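Local coordinates for superoxide dismutase [FE] (Sulfolobus solfataricus, PDB 1WB7), which disproportionates toxic superoxide radicals into hydrogen peroxide and oxygen, using one iron ion in each subunit of a homotetramer, at residues E125-L130 against L167-F172. The protein carries 1 engineered substitution. Residues are numbered along the deposited sequence; the frame is centred on the assembly and turned at random.
With FE (Fe (III) ion), chain C.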
ATOM      1  N   GLU A 125       2.123  -1.510  22.389  1.00 15.16           N
ATOM      2  CA  GLU A 125       3.064  -0.588  21.767  1.00 15.46           C
ATOM      3  C   GLU A 125       2.989  -0.692  20.247  1.00 15.45           C
ATOM      4  O   GLU A 125       2.966   0.320  19.540  1.00 15.59           O
ATOM      5  CB  GLU A 125       4.482  -0.923  22.234  1.00 17.07           C
ATOM      6  CG  GLU A 125       5.566  -0.029  21.672  1.00 19.99           C
ATOM      7  CD  GLU A 125       6.960  -0.570  21.959  1.00 22.62           C
ATOM      8  OE1 GLU A 125       7.101  -1.404  22.880  1.00 24.47           O
ATOM      9  OE2 GLU A 125       7.912  -0.154  21.270  1.00 22.53           O
ATOM     10  N   THR A 126       2.948  -1.922  19.748  1.00 15.29           N
ATOM     11  CA  THR A 126       2.895  -2.155  18.315  1.00 15.27           C
ATOM     12  C   THR A 126       1.557  -1.699  17.743  1.00 15.35           C
ATOM     13  O   THR A 126       1.507  -1.102  16.669  1.00 15.11           O
ATOM     14  CB  THR A 126       3.137  -3.643  17.995  1.00 14.32           C
ATOM     15  OG1 THR A 126       4.411  -4.034  18.523  1.00 12.36           O
ATOM     16  CG2 THR A 126       3.145  -3.877  16.498  1.00 13.91           C
ATOM     17  N   ALA A 127       0.475  -1.962  18.470  1.00 15.45           N
ATOM     18  CA  ALA A 127      -0.846  -1.553  18.017  1.00 15.66           C
ATOM     19  C   ALA A 127      -0.931  -0.027  17.902  1.00 15.75           C
ATOM     20  O   ALA A 127      -1.476   0.495  16.935  1.00 15.66           O
ATOM     21  CB  ALA A 127      -1.913  -2.060  18.979  1.00 14.77           C
ATOM     22  N   ASN A 128      -0.386   0.684  18.885  1.00 16.03           N
ATOM     23  CA  ASN A 128      -0.434   2.140  18.863  1.00 16.40           C
ATOM     24  C   ASN A 128       0.478   2.770  17.820  1.00 16.54           C
ATOM     25  O   ASN A 128       0.283   3.922  17.451  1.00 16.82           O
ATOM     26  CB  ASN A 128      -0.098   2.718  20.243  1.00 15.91           C
ATOM     27  CG  ASN A 128      -1.181   2.447  21.272  1.00 16.95           C
ATOM     28  OD1 ASN A 128      -2.370   2.541  20.975  1.00 16.83           O
ATOM     29  ND2 ASN A 128      -0.773   2.122  22.491  1.00 13.13           N
ATOM     30  N   SER A 129       1.464   2.020  17.341  1.00 16.63           N
ATOM     31  CA  SER A 129       2.391   2.543  16.342  1.00 16.88           C
ATOM     32  C   SER A 129       1.785   2.525  14.943  1.00 17.21           C
ATOM     33  O   SER A 129       2.334   3.115  14.013  1.00 17.09           O
ATOM     34  CB  SER A 129       3.678   1.716  16.321  1.00 17.03           C
ATOM     35  OG  SER A 129       3.460   0.455  15.698  1.00 14.60           O
ATOM     36  N   LEU A 130       0.657   1.841  14.792  1.00 17.49           N
ATOM     37  CA  LEU A 130       0.005   1.741  13.490  1.00 17.86           C
ATOM     38  C   LEU A 130      -0.339   3.101  12.900  1.00 18.03           C
ATOM     39  O   LEU A 130      -1.132   3.849  13.465  1.00 18.28           O
ATOM     40  CB  LEU A 130      -1.267   0.897  13.590  1.00 17.24           C
ATOM     41  CG  LEU A 130      -2.176   0.911  12.357  1.00 18.50           C
ATOM     42  CD1 LEU A 130      -1.423   0.371  11.150  1.00 20.24           C
ATOM     43  CD2 LEU A 130      -3.419   0.085  12.626  1.00 17.06           C
ATOM     44  N   LEU A 167      -5.212 -13.536  17.933  1.00 13.16           N
ATOM     45  CA  LEU A 167      -5.650 -12.319  18.600  1.00 13.07           C
ATOM     46  C   LEU A 167      -5.871 -11.277  17.508  1.00 12.82           C
ATOM     47  O   LEU A 167      -5.049 -11.141  16.608  1.00 12.67           O
ATOM     48  CB  LEU A 167      -4.551 -11.823  19.543  1.00 11.94           C
ATOM     49  CG  LEU A 167      -4.808 -11.577  21.026  1.00 17.35           C
ATOM     50  CD1 LEU A 167      -3.700 -10.664  21.551  1.00 18.19           C
ATOM     51  CD2 LEU A 167      -6.169 -10.940  21.252  1.00 18.81           C
ATOM     52  N   ILE A 168      -6.975 -10.545  17.572  1.00 12.88           N
ATOM     53  CA  ILE A 168      -7.219  -9.526  16.569  1.00 12.82           C
ATOM     54  C   ILE A 168      -7.863  -8.287  17.167  1.00 12.90           C
ATOM     55  O   ILE A 168      -8.861  -8.370  17.887  1.00 12.57           O
ATOM     56  CB  ILE A 168      -8.085 -10.068  15.399  1.00 12.45           C
ATOM     57  CG1 ILE A 168      -8.324  -8.947  14.380  1.00 14.86           C
ATOM     58  CG2 ILE A 168      -9.400 -10.635  15.919  1.00 11.22           C
ATOM     59  CD1 ILE A 168      -8.768  -9.443  13.009  1.00 16.18           C
ATOM     60  N   LEU A 169      -7.265  -7.134  16.875  1.00 13.00           N
ATOM     61  CA  LEU A 169      -7.763  -5.854  17.371  1.00 13.11           C
ATOM     62  C   LEU A 169      -8.078  -4.913  16.210  1.00 13.04           C
ATOM     63  O   LEU A 169      -7.203  -4.613  15.398  1.00 13.04           O
ATOM     64  CB  LEU A 169      -6.717  -5.206  18.280  1.00 13.09           C
ATOM     65  CG  LEU A 169      -6.946  -3.748  18.692  1.00 15.06           C
ATOM     66  CD1 LEU A 169      -8.216  -3.631  19.526  1.00 14.00           C
ATOM     67  CD2 LEU A 169      -5.738  -3.256  19.487  1.00 18.04           C
ATOM     68  N   ASP A 170      -9.322  -4.451  16.133  1.00 12.95           N
ATOM     69  CA  ASP A 170      -9.733  -3.534  15.072  1.00 12.89           C
ATOM     70  C   ASP A 170      -9.252  -2.116  15.393  1.00 12.96           C
ATOM     71  O   ASP A 170      -9.553  -1.572  16.460  1.00 12.81           O
ATOM     72  CB  ASP A 170     -11.258  -3.524  14.934  1.00 12.83           C
ATOM     73  CG  ASP A 170     -11.732  -2.715  13.735  1.00 13.99           C
ATOM     74  OD1 ASP A 170     -10.898  -2.055  13.079  1.00 16.14           O
ATOM     75  OD2 ASP A 170     -12.946  -2.738  13.446  1.00 13.77           O
ATOM     76  N   GLU A 171      -8.517  -1.511  14.467  1.00 12.91           N
ATOM     77  CA  GLU A 171      -8.024  -0.166  14.693  1.00 12.97           C
ATOM     78  C   GLU A 171      -8.553   0.880  13.718  1.00 13.31           C
ATOM     79  O   GLU A 171      -7.952   1.935  13.552  1.00 13.41           O
ATOM     80  CB  GLU A 171      -6.492  -0.153  14.709  1.00 12.82           C
ATOM     81  CG  GLU A 171      -5.902  -0.904  15.895  1.00 11.29           C
ATOM     82  CD  GLU A 171      -4.409  -0.692  16.037  1.00 14.63           C
ATOM     83  OE1 GLU A 171      -3.992   0.445  16.349  1.00 14.43           O
ATOM     84  OE2 GLU A 171      -3.656  -1.663  15.831  1.00 14.36           O
ATOM     85  N   PHE A 172      -9.667   0.581  13.054  1.00 13.52           N
ATOM     86  CA  PHE A 172     -10.278   1.568  12.172  1.00 14.00           C
ATOM     87  C   PHE A 172     -10.929   2.511  13.172  1.00 14.24           C
ATOM     88  O   PHE A 172     -11.270   2.100  14.277  1.00 14.03           O
ATOM     89  CB  PHE A 172     -11.352   0.945  11.277  1.00 14.27           C
ATOM     90  CG  PHE A 172     -10.861   0.593   9.902  1.00 17.17           C
ATOM     91  CD1 PHE A 172      -9.900  -0.402   9.722  1.00 15.98           C
ATOM     92  CD2 PHE A 172     -11.343   1.273   8.784  1.00 16.33           C
ATOM     93  CE1 PHE A 172      -9.424  -0.714   8.441  1.00 18.32           C
ATOM     94  CE2 PHE A 172     -10.874   0.970   7.504  1.00 17.87           C
ATOM     95  CZ  PHE A 172      -9.913  -0.025   7.330  1.00 15.89           C
TER
HETATM   96 FE    FE C 212     -14.272  -2.406  12.067  1.00 14.56          FE
HETATM   97  O   HOH W   1     -12.481  -2.128  10.528  1.00 29.12           O
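A127 and E171 have the nearest CA atoms across the contact, 8.0 Å apart, where helix 116-128 faces the residue that follows strand 165-170. Only 173 Å² is buried between the two segments, and E171 accounts for the largest share. Its CG stands anti to the carbonyl carbon (chi1 -67°) and the chain stays extended beyond it, carrying the carboxylate to the backbone of A127. There E171 OE1 lies 2.6 Å from A127 O, a separation that would suit a proton held between them; R184 NE is a long, weak ion partner of the same OE1. A127 CB packs against the other branch, E171 OE2, at 3.6 Å, and against L169 CD2 at 4.0 Å. L130, reaching tip to tip with E171, covers its carboxylate through CD2, 3.6 Å from E171 CD. An alanine in place of E171 would probably leave A127 O without its close carboxylate neighbour and open a gap where the carboxylate lies against L130 CD2, although CB would still touch that methyl. Next to E171, D170 turns its carboxylate to the iron: OD2 is a ligand at 1.9 Å, alongside H33, H84, H174 and a water. D170 OD1 accepts the backbone N-H of F172 at 2.9 Å, an Asx turn whose donor comes from 40° above the carboxylate plane; this bond, together with the iron on OD2, is likely to restrain the carboxylate's rotation. D170 thus binds the iron while its neighbour E171 reaches the opposite way, to A127 and L130. Within the C-terminal domain, backbone bonds of L167 and L169, and of E171 just after the strand, join this strand, outermost within the chain, to strand 134-140; helix 184-191 packs on L169 and N128, and T126 rests on strand 147-153.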